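Local coordinates for putative nucleoprotein (Infectious salmon anemia virus, PDB 4EWC), which encapsidates the negative-strand viral RNA, shielding it from nucleases and forming the ribonucleoprotein that templates transcription and replication, at the interface of chains A and B. Residues are numbered along the deposited sequence; one frame, centred on the assembly and turned at random. Chains: chain A/B, Putative nucleoprotein.

Contacts 1 and 2 are neighbouring parts of one two-fold symmetric interface between two nucleoprotein copies, their C-alpha centres about 18 Å apart. They draw on the same elements from opposite chains: helix 457-463 gives A:Ile459 to contact 1 and B:Asp458 to contact 2, and strand 577-583 gives A:Ile583 to contact 1 and B:Ala580 to B:Val582 to contact 2. Because each contact has a twin with the chains exchanged, these segments serve twice in the dimer. Residues of the C-terminal region supply both contacts; the same pairing may or may not occur within the viral ribonucleoprotein.

Contact 1: the interface of chains A and B. Residues chain A 455, 459, 500-501, 503, 583; chain B 519-522.
The ring of B:Phe522 meets the carboxylate of A:Glu500 at a modest tilt, their planes 29° apart, while one ring face is covered from within chain B by the CB of B:Ser521 and the ring edge receives the carboxylate oxygen OD2 of B:Asp520 in plane. Around the rim, chain A supplies mostly backbone and aliphatic groups: the carbonyl O of A:Glu500 lies 3.3 Å from CZ of B:Phe522, the carbonyl of A:Ala501 borders CE2, and the ring carbon CD of A:Pro503 packs against the CE2 side of the ring as the two groups pass in opposite directions. These segments belong to the C-terminal region of the orthomyxovirus nucleoprotein, where the loop of B:Asp520 to B:Phe522, which follows strand 517-519, docks on chain A.

Polar recognition centres on OE1 of A:Glu500, which accepts two bonds from B:Ser521. The backbone N of B:Ser521 lies 2.8 Å from OE1 of A:Glu500 and approaches it nearly along the C-O axis in a fairly straight bond; the hydroxyl OG meets it from the anti side, 24° out of the carboxylate plane. Together they should restrict rotation of the carboxylate. The glutamate reaches this loop because its CG stands anti to the backbone N (chi1 169°) and the chain remains extended beyond CG. Its carboxylate is almost perpendicular to that of B:Asp520, with OE1 and OD2 4.3 Å apart; the like charges may disfavour each other, an effect that the two donors on OE1 would offset for A:Glu500. A modelled water lies between OE2 and OD2 of B:Asp520, but it sits so near OE2 that this bridge is doubtful.

On the other flank, A:Cys455 and B:Thr519 form a parallel beta bridge across the chains. A:Ile459 from helix 457-463 brings CG2 alongside the serine hydroxyl, and its terminal methyl CD1 rests 3.6 Å from CA of B:Asp520.

Contact 2: the interface of chains A and B. Residues chain A 469-470, 473, 586, 590-591; chain B 458, 580-582.
Strand 577-583 of chain B presents the extended backbone of B:Ala580 to B:Val582 to A:Tyr470, which lies in a loop just before the 3-10 helix 471-473, and to A:Ile591 in the C-terminal tail. This is a strand-to-loop contact within the C-terminal region of the orthomyxovirus nucleoprotein family, held by a tyrosine tip and a patch of branched aliphatic side chains.

The phenol oxygen OH of A:Tyr470 accepts a hydrogen bond from the backbone N of B:Val582, 3.0 Å away and nearly straight at 165° about the hydrogen. With CG anti to its carbonyl carbon (chi1 -54°), the ring of A:Tyr470 is directed obliquely at the strand, which brings OH to the B:Val582 amide. Its CZ lies 3.9 Å from CA of B:Ile581, while CE2 borders the CG2 branch of that isoleucine. The carbonyl O of B:Ala580 lies above one ring face, offset towards the rim. On the opposite face, CG of A:Arg469 sits over the ring centre, 3.7 Å above its plane, and the hydroxyl OG of A:Ser590 lies in plane at the edge. The arginine and serine probably help to hold the ring's orientation from within its own chain.

B:Val582 divides its two methyls between different neighbours: CG1 meets CG2 of A:Val586 at 3.8 Å, whereas CG2 touches both OG of A:Ser590 and CG1 of A:Ile591. Two residues earlier on the strand, the terminal methyl CD1 of A:Ile591 lies 3.5 Å from the carbonyl O of B:Ala580 and also touches the alanine CB.

A:Arg469 bends at chi3 (-76°), and its guanidinium forms a long salt bridge to B:Asp458 on helix 457-463, with NH1 and OD1 3.7 Å apart. The side chains cross at about a right angle, with the guanidinium and carboxylate planes steeply inclined rather than in the flat, paired geometry of a two-pronged bridge.

Contact 1: the interface of chains A and B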
loop_
_atom_site.group_PDB
_atom_site.type_symbol
_atom_site.label_atom_id
_atom_site.label_comp_id
_atom_site.label_asym_id
_atom_site.label_seq_id
_atom_site.Cartn_x
_atom_site.Cartn_y
_atom_site.Cartn_z
ATOM N N CYS A 455 0.110 13.083 3.077
ATOM C CA CYS A 455 -0.220 11.996 3.999
ATOM C C CYS A 455 0.010 10.669 3.314
ATOM O O CYS A 455 -0.073 10.576 2.103
ATOM C CB CYS A 455 -1.673 12.078 4.435
ATOM S SG CYS A 455 -2.204 10.744 5.544
ATOM N N ILE A 459 -3.184 5.534 4.465
ATOM C CA ILE A 459 -4.057 6.245 5.371
ATOM C C ILE A 459 -5.232 6.854 4.623
ATOM O O ILE A 459 -6.396 6.623 4.995
ATOM C CB ILE A 459 -3.328 7.338 6.177
ATOM C CG1 ILE A 459 -2.227 6.731 7.028
ATOM C CG2 ILE A 459 -4.319 8.102 7.084
ATOM C CD1 ILE A 459 -1.482 7.758 7.877
ATOM N N GLU A 500 -7.574 8.168 11.858
ATOM C CA GLU A 500 -6.414 7.521 12.475
ATOM C C GLU A 500 -6.365 7.775 13.990
ATOM O O GLU A 500 -6.473 8.921 14.439
ATOM C CB GLU A 500 -5.105 7.999 11.824
ATOM C CG GLU A 500 -3.840 7.570 12.576
ATOM C CD GLU A 500 -2.538 7.935 11.852
ATOM O OE1 GLU A 500 -2.456 8.997 11.204
ATOM O OE2 GLU A 500 -1.576 7.150 11.928
ATOM N N ALA A 501 -6.216 6.703 14.764
ATOM C CA ALA A 501 -6.038 6.841 16.199
ATOM C C ALA A 501 -4.739 7.577 16.425
ATOM O O ALA A 501 -3.763 7.333 15.740
ATOM C CB ALA A 501 -5.998 5.487 16.889
ATOM N N PRO A 503 -1.452 8.012 18.189
ATOM C CA PRO A 503 -0.607 7.047 18.911
ATOM C C PRO A 503 -0.095 7.590 20.254
ATOM O O PRO A 503 0.168 8.794 20.348
ATOM C CB PRO A 503 0.562 6.824 17.956
ATOM C CG PRO A 503 0.637 8.080 17.129
ATOM C CD PRO A 503 -0.768 8.627 17.032
ATOM N N ILE A 583 1.695 1.752 7.605
ATOM C CA ILE A 583 2.086 2.883 6.769
ATOM C C ILE A 583 3.312 2.446 5.953
ATOM O O ILE A 583 4.421 2.306 6.489
ATOM C CB ILE A 583 2.385 4.143 7.620
ATOM C CG1 ILE A 583 1.184 4.466 8.492
ATOM C CG2 ILE A 583 2.711 5.336 6.754
ATOM C CD1 ILE A 583 1.500 5.428 9.619
ATOM N N THR B 519 3.742 11.405 5.763
ATOM C CA THR B 519 3.450 11.652 7.158
ATOM C C THR B 519 2.205 10.877 7.515
ATOM O O THR B 519 1.502 10.347 6.635
ATOM C CB THR B 519 3.259 13.159 7.475
ATOM O OG1 THR B 519 2.218 13.735 6.665
ATOM C CG2 THR B 519 4.561 13.901 7.242
ATOM N N ASP B 520 1.939 10.783 8.808
ATOM C CA ASP B 520 0.655 10.282 9.220
ATOM C C ASP B 520 -0.335 11.446 9.183
ATOM O O ASP B 520 -0.016 12.532 8.685
ATOM C CB ASP B 520 0.750 9.674 10.612
ATOM C CG ASP B 520 1.100 10.689 11.676
ATOM O OD1 ASP B 520 1.155 11.909 11.399
ATOM O OD2 ASP B 520 1.322 10.252 12.828
ATOM N N SER B 521 -1.509 11.231 9.757
ATOM C CA SER B 521 -2.547 12.239 9.741
ATOM C C SER B 521 -2.183 13.488 10.529
ATOM O O SER B 521 -2.619 14.589 10.212
ATOM C CB SER B 521 -3.839 11.654 10.288
ATOM O OG SER B 521 -4.025 10.337 9.808
ATOM N N PHE B 522 -1.354 13.320 11.546
ATOM C CA PHE B 522 -1.056 14.410 12.474
ATOM C C PHE B 522 0.149 15.215 12.031
ATOM O O PHE B 522 0.387 16.331 12.521
ATOM C CB PHE B 522 -0.869 13.813 13.871
ATOM C CG PHE B 522 -1.971 12.869 14.241
ATOM C CD1 PHE B 522 -3.227 13.362 14.588
ATOM C CD2 PHE B 522 -1.793 11.490 14.160
ATOM C CE1 PHE B 522 -4.265 12.503 14.912
ATOM C CE2 PHE B 522 -2.853 10.621 14.466
ATOM C CZ PHE B 522 -4.084 11.138 14.843
HETATM O O HOH W 1 0.418 7.554 13.263
#

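Contact 2: the interface of chains A and B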
loop_
_atom_site.group_PDB
_atom_site.type_symbol
_atom_site.label_atom_id
_atom_site.label_comp_id
_atom_site.label_asym_id
_atom_site.label_seq_id
_atom_site.Cartn_x
_atom_site.Cartn_y
_atom_site.Cartn_z
ATOM N N ARG A 469 -5.563 6.259 -4.946
ATOM C CA ARG A 469 -4.318 6.250 -4.187
ATOM C C ARG A 469 -3.114 6.805 -4.979
ATOM O O ARG A 469 -2.061 7.141 -4.407
ATOM C CB ARG A 469 -4.065 4.833 -3.661
ATOM C CG ARG A 469 -2.643 4.344 -3.676
ATOM C CD ARG A 469 -2.547 2.854 -3.357
ATOM N NE ARG A 469 -2.721 2.542 -1.937
ATOM C CZ ARG A 469 -1.716 2.246 -1.114
ATOM N NH1 ARG A 469 -0.468 2.229 -1.567
ATOM N NH2 ARG A 469 -1.960 1.957 0.158
ATOM N N TYR A 470 -3.276 6.925 -6.300
ATOM C CA TYR A 470 -2.237 7.536 -7.143
ATOM C C TYR A 470 -2.692 8.807 -7.860
ATOM O O TYR A 470 -3.681 8.815 -8.579
ATOM C CB TYR A 470 -1.648 6.543 -8.149
ATOM C CG TYR A 470 -1.128 5.274 -7.528
ATOM C CD1 TYR A 470 0.120 5.231 -6.940
ATOM C CD2 TYR A 470 -1.893 4.112 -7.537
ATOM C CE1 TYR A 470 0.597 4.071 -6.373
ATOM C CE2 TYR A 470 -1.423 2.952 -6.978
ATOM C CZ TYR A 470 -0.171 2.941 -6.393
ATOM O OH TYR A 470 0.302 1.791 -5.827
ATOM N N ASN A 473 -3.039 8.471 -11.683
ATOM C CA ASN A 473 -4.327 8.013 -12.207
ATOM C C ASN A 473 -5.396 9.119 -12.262
ATOM O O ASN A 473 -6.481 8.930 -12.797
ATOM C CB ASN A 473 -4.849 6.834 -11.379
ATOM C CG ASN A 473 -4.028 5.569 -11.574
ATOM O OD1 ASN A 473 -3.374 5.402 -12.611
ATOM N ND2 ASN A 473 -4.049 4.670 -10.579
ATOM N N VAL A 586 4.532 4.609 0.823
ATOM C CA VAL A 586 3.997 5.086 -0.442
ATOM C C VAL A 586 3.035 6.229 -0.155
ATOM O O VAL A 586 2.295 6.203 0.837
ATOM C CB VAL A 586 3.256 3.974 -1.249
ATOM C CG1 VAL A 586 2.618 4.558 -2.509
ATOM C CG2 VAL A 586 4.218 2.890 -1.632
ATOM N N SER A 590 3.684 9.205 -5.737
ATOM C CA SER A 590 4.742 8.197 -5.659
ATOM C C SER A 590 5.047 7.637 -7.047
ATOM O O SER A 590 6.045 6.963 -7.251
ATOM C CB SER A 590 4.335 7.064 -4.729
ATOM O OG SER A 590 3.355 6.257 -5.377
ATOM N N ILE A 591 4.137 7.903 -7.981
ATOM C CA ILE A 591 4.347 7.658 -9.401
ATOM C C ILE A 591 4.386 9.005 -10.130
ATOM O O ILE A 591 3.451 9.808 -10.021
ATOM C CB ILE A 591 3.208 6.810 -9.998
ATOM C CG1 ILE A 591 3.182 5.398 -9.402
ATOM C CG2 ILE A 591 3.342 6.761 -11.504
ATOM C CD1 ILE A 591 2.068 4.514 -9.958
ATOM N N ASP B 458 -0.102 -4.986 -2.556
ATOM C CA ASP B 458 -0.589 -4.053 -3.563
ATOM C C ASP B 458 -1.053 -4.812 -4.796
ATOM O O ASP B 458 -2.112 -4.523 -5.355
ATOM C CB ASP B 458 0.490 -3.074 -3.975
ATOM C CG ASP B 458 0.931 -2.178 -2.841
ATOM O OD1 ASP B 458 0.163 -1.243 -2.522
ATOM O OD2 ASP B 458 2.051 -2.391 -2.291
ATOM N N ALA B 580 -0.343 1.780 -13.977
ATOM C CA ALA B 580 0.802 1.673 -13.066
ATOM C C ALA B 580 0.419 1.644 -11.580
ATOM O O ALA B 580 -0.444 2.414 -11.127
ATOM C CB ALA B 580 1.794 2.787 -13.328
ATOM N N ILE B 581 1.046 0.735 -10.833
ATOM C CA ILE B 581 1.016 0.764 -9.365
ATOM C C ILE B 581 2.434 0.638 -8.843
ATOM O O ILE B 581 3.329 0.214 -9.576
ATOM C CB ILE B 581 0.167 -0.376 -8.736
ATOM C CG1 ILE B 581 0.822 -1.739 -8.947
ATOM C CG2 ILE B 581 -1.274 -0.346 -9.251
ATOM C CD1 ILE B 581 0.328 -2.804 -8.001
ATOM N N VAL B 582 2.634 1.007 -7.579
ATOM C CA VAL B 582 3.921 0.834 -6.898
ATOM C C VAL B 582 3.919 -0.405 -6.006
ATOM O O VAL B 582 3.039 -0.583 -5.169
ATOM C CB VAL B 582 4.262 2.045 -5.982
ATOM C CG1 VAL B 582 5.365 1.672 -4.992
ATOM C CG2 VAL B 582 4.651 3.256 -6.796
#